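Local atomic coordinates of DNA polymerase (Bacillus phage phi29, PDB entry 1XI1), a protein that replicates the phage genome from a protein primer, displacing the non-template strand with high processivity and fidelity, and proofreads with a 3'-5' exonuclease. Residues I288-E293 / Y340-V345. The protein carries 2 engineered substitutions. Sequence-based numbering, arbitrary orientation.
Sequences IRCEFE and YDLYNV
Glu-291 with Tyr-343 and Glu-293 with Asp-341 are the two hydrogen-bonded pairs of an antiparallel ladder, and Phe-292 with Leu-342 is the non-hydrogen-bonded pair between them. Tyr-343 N reaches Glu-291 O at 2.7 Å, and Glu-291 N returns a longer bond of 3.2 Å to Tyr-343 O. Asp-341 N to Glu-293 O (2.8 Å) and Glu-293 N to Asp-341 O (3.0 Å) close the second, more even ring. Asp-341 O also takes a CA-H...O contact from Phe-292 CA.

Apolar groups gather on the face of Phe-292 and Leu-342. The side chains of Phe-292 and Tyr-340 run side by side in the same direction, their ring planes 85° apart and Phe-292 CD1 meeting Tyr-340 CD2 at 3.5 Å. A chi1 of 51° holds the Phe-292 ring over its own backbone, beside Tyr-340. Phe-292 CB meets the CD2 branch of Leu-342 at 3.8 Å, and the same branch reaches Cys-290 SG at 4.1 Å. Met-336 of helix 330-339 touches Leu-342, and Tyr-340 OH is hydrogen-bonded to the backbone of Thr-301, Ile-302 and Leu-316. Past the corner at Asn-344, Val-345 brings its CG1 to the CD1 end of Ile-288, the two side chains meeting at an angle.

On the other face, Glu-293 CG lies at the edge of the Tyr-343 ring, near CE1. At the corner, the side chains of Glu-291 and Asn-344 run side by side, OE1 3.6 Å from ND2, a loose polar approach.

The contact joins strand 283-294 to the start of strand 340-356 within the polymerisation region, about 31 Å from the bound nucleic acid at the nearest atom. Its chemistry implies a two-sided antiparallel ladder between strands distant in sequence: backbone bonds set the register, the buried Phe-292 and Tyr-340 rings with Leu-342 and Cys-290 line one side, and Glu-291, Glu-293, Asp-341 and the exposed Tyr-343 occupy the more open one.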
loop_
_atom_site.group_PDB
_atom_site.type_symbol
_atom_site.label_atom_id
_atom_site.label_comp_id
_atom_site.label_asym_id
_atom_site.label_seq_id
_atom_site.Cartn_x
_atom_site.Cartn_y
_atom_site.Cartn_z
ATOM N N ILE C 288 25.555 -16.023 3.404
ATOM C CA ILE C 288 26.489 -16.678 2.517
ATOM C C ILE C 288 27.295 -15.649 1.751
ATOM O O ILE C 288 26.930 -14.474 1.677
ATOM C CB ILE C 288 25.730 -17.573 1.544
ATOM C CG1 ILE C 288 26.678 -18.348 0.655
ATOM C CG2 ILE C 288 24.877 -16.745 0.646
ATOM C CD1 ILE C 288 25.924 -19.216 -0.335
ATOM N N ARG C 289 28.414 -16.103 1.207
ATOM C CA ARG C 289 29.299 -15.258 0.428
ATOM C C ARG C 289 29.647 -16.069 -0.804
ATOM O O ARG C 289 30.026 -17.230 -0.689
ATOM C CB ARG C 289 30.550 -14.953 1.226
ATOM C CG ARG C 289 30.773 -13.490 1.483
ATOM C CD ARG C 289 32.028 -13.336 2.283
ATOM N NE ARG C 289 31.815 -12.433 3.400
ATOM C CZ ARG C 289 32.343 -12.613 4.606
ATOM N NH1 ARG C 289 33.118 -13.665 4.842
ATOM N NH2 ARG C 289 32.083 -11.753 5.578
ATOM N N CYS C 290 29.507 -15.480 -1.983
ATOM C CA CYS C 290 29.804 -16.240 -3.184
ATOM C C CYS C 290 29.843 -15.360 -4.409
ATOM O O CYS C 290 29.744 -14.133 -4.322
ATOM C CB CYS C 290 28.737 -17.310 -3.394
ATOM S SG CYS C 290 27.093 -16.593 -3.636
ATOM N N GLU C 291 30.025 -16.010 -5.528
ATOM C CA GLU C 291 30.033 -15.406 -6.827
ATOM C C GLU C 291 28.996 -16.236 -7.596
ATOM O O GLU C 291 28.791 -17.416 -7.286
ATOM C CB GLU C 291 31.387 -15.495 -7.544
ATOM C CG GLU C 291 32.504 -14.763 -6.847
ATOM C CD GLU C 291 33.785 -14.731 -7.656
ATOM O OE1 GLU C 291 34.448 -15.797 -7.751
ATOM O OE2 GLU C 291 34.137 -13.656 -8.197
ATOM N N PHE C 292 28.344 -15.652 -8.596
ATOM C CA PHE C 292 27.316 -16.394 -9.302
ATOM C C PHE C 292 27.091 -15.969 -10.747
ATOM O O PHE C 292 27.421 -14.861 -11.146
ATOM C CB PHE C 292 26.016 -16.276 -8.509
ATOM C CG PHE C 292 25.649 -14.860 -8.164
ATOM C CD1 PHE C 292 24.963 -14.057 -9.074
ATOM C CD2 PHE C 292 26.020 -14.314 -6.933
ATOM C CE1 PHE C 292 24.645 -12.732 -8.767
ATOM C CE2 PHE C 292 25.711 -12.987 -6.613
ATOM C CZ PHE C 292 25.020 -12.195 -7.539
ATOM N N GLU C 293 26.517 -16.871 -11.524
ATOM C CA GLU C 293 26.223 -16.614 -12.925
ATOM C C GLU C 293 24.869 -17.221 -13.220
ATOM O O GLU C 293 24.685 -18.428 -13.065
ATOM C CB GLU C 293 27.264 -17.280 -13.820
ATOM C CG GLU C 293 28.626 -16.629 -13.790
ATOM C CD GLU C 293 28.575 -15.202 -14.262
ATOM O OE1 GLU C 293 27.670 -14.884 -15.070
ATOM O OE2 GLU C 293 29.446 -14.408 -13.839
ATOM N N TYR C 340 20.994 -20.314 -10.674
ATOM C CA TYR C 340 22.350 -19.816 -10.917
ATOM C C TYR C 340 23.424 -20.886 -10.740
ATOM O O TYR C 340 23.163 -21.992 -10.290
ATOM C CB TYR C 340 22.744 -18.686 -9.977
ATOM C CG TYR C 340 21.918 -17.435 -9.989
ATOM C CD1 TYR C 340 20.591 -17.464 -9.613
ATOM C CD2 TYR C 340 22.472 -16.218 -10.363
ATOM C CE1 TYR C 340 19.840 -16.317 -9.571
ATOM C CE2 TYR C 340 21.712 -15.058 -10.348
ATOM C CZ TYR C 340 20.396 -15.122 -9.932
ATOM O OH TYR C 340 19.646 -13.977 -9.863
ATOM N N ASP C 341 24.636 -20.503 -11.126
ATOM C CA ASP C 341 25.809 -21.300 -10.942
ATOM C C ASP C 341 26.547 -20.577 -9.837
ATOM O O ASP C 341 26.936 -19.407 -10.003
ATOM C CB ASP C 341 26.665 -21.362 -12.217
ATOM C CG ASP C 341 26.223 -22.453 -13.178
ATOM O OD1 ASP C 341 25.909 -23.573 -12.712
ATOM O OD2 ASP C 341 26.206 -22.197 -14.399
ATOM N N LEU C 342 26.751 -21.234 -8.708
ATOM C CA LEU C 342 27.419 -20.617 -7.568
ATOM C C LEU C 342 28.884 -20.963 -7.510
ATOM O O LEU C 342 29.261 -22.132 -7.691
ATOM C CB LEU C 342 26.683 -20.990 -6.283
ATOM C CG LEU C 342 25.198 -20.604 -6.268
ATOM C CD1 LEU C 342 24.450 -21.340 -5.163
ATOM C CD2 LEU C 342 25.042 -19.097 -6.122
ATOM N N TYR C 343 29.725 -19.966 -7.263
ATOM C CA TYR C 343 31.151 -20.216 -7.199
ATOM C C TYR C 343 31.781 -19.856 -5.853
ATOM O O TYR C 343 31.475 -18.817 -5.270
ATOM C CB TYR C 343 31.845 -19.454 -8.326
ATOM C CG TYR C 343 31.529 -20.024 -9.688
ATOM C CD1 TYR C 343 30.781 -19.307 -10.626
ATOM C CD2 TYR C 343 31.956 -21.308 -10.029
ATOM C CE1 TYR C 343 30.468 -19.865 -11.878
ATOM C CE2 TYR C 343 31.652 -21.875 -11.261
ATOM C CZ TYR C 343 30.909 -21.155 -12.185
ATOM O OH TYR C 343 30.615 -21.733 -13.403
ATOM N N ASN C 344 32.656 -20.736 -5.372
ATOM C CA ASN C 344 33.375 -20.536 -4.120
ATOM C C ASN C 344 32.429 -20.066 -3.031
ATOM O O ASN C 344 32.576 -18.978 -2.482
ATOM C CB ASN C 344 34.490 -19.507 -4.321
ATOM C CG ASN C 344 35.366 -19.828 -5.521
ATOM O OD1 ASN C 344 35.747 -20.986 -5.741
ATOM N ND2 ASN C 344 35.695 -18.804 -6.299
ATOM N N VAL C 345 31.451 -20.912 -2.738
ATOM C CA VAL C 345 30.429 -20.635 -1.745
ATOM C C VAL C 345 30.965 -20.732 -0.316
ATOM O O VAL C 345 31.514 -21.762 0.085
ATOM C CB VAL C 345 29.263 -21.627 -1.905
ATOM C CG1 VAL C 345 28.232 -21.402 -0.827
ATOM C CG2 VAL C 345 28.636 -21.464 -3.287
#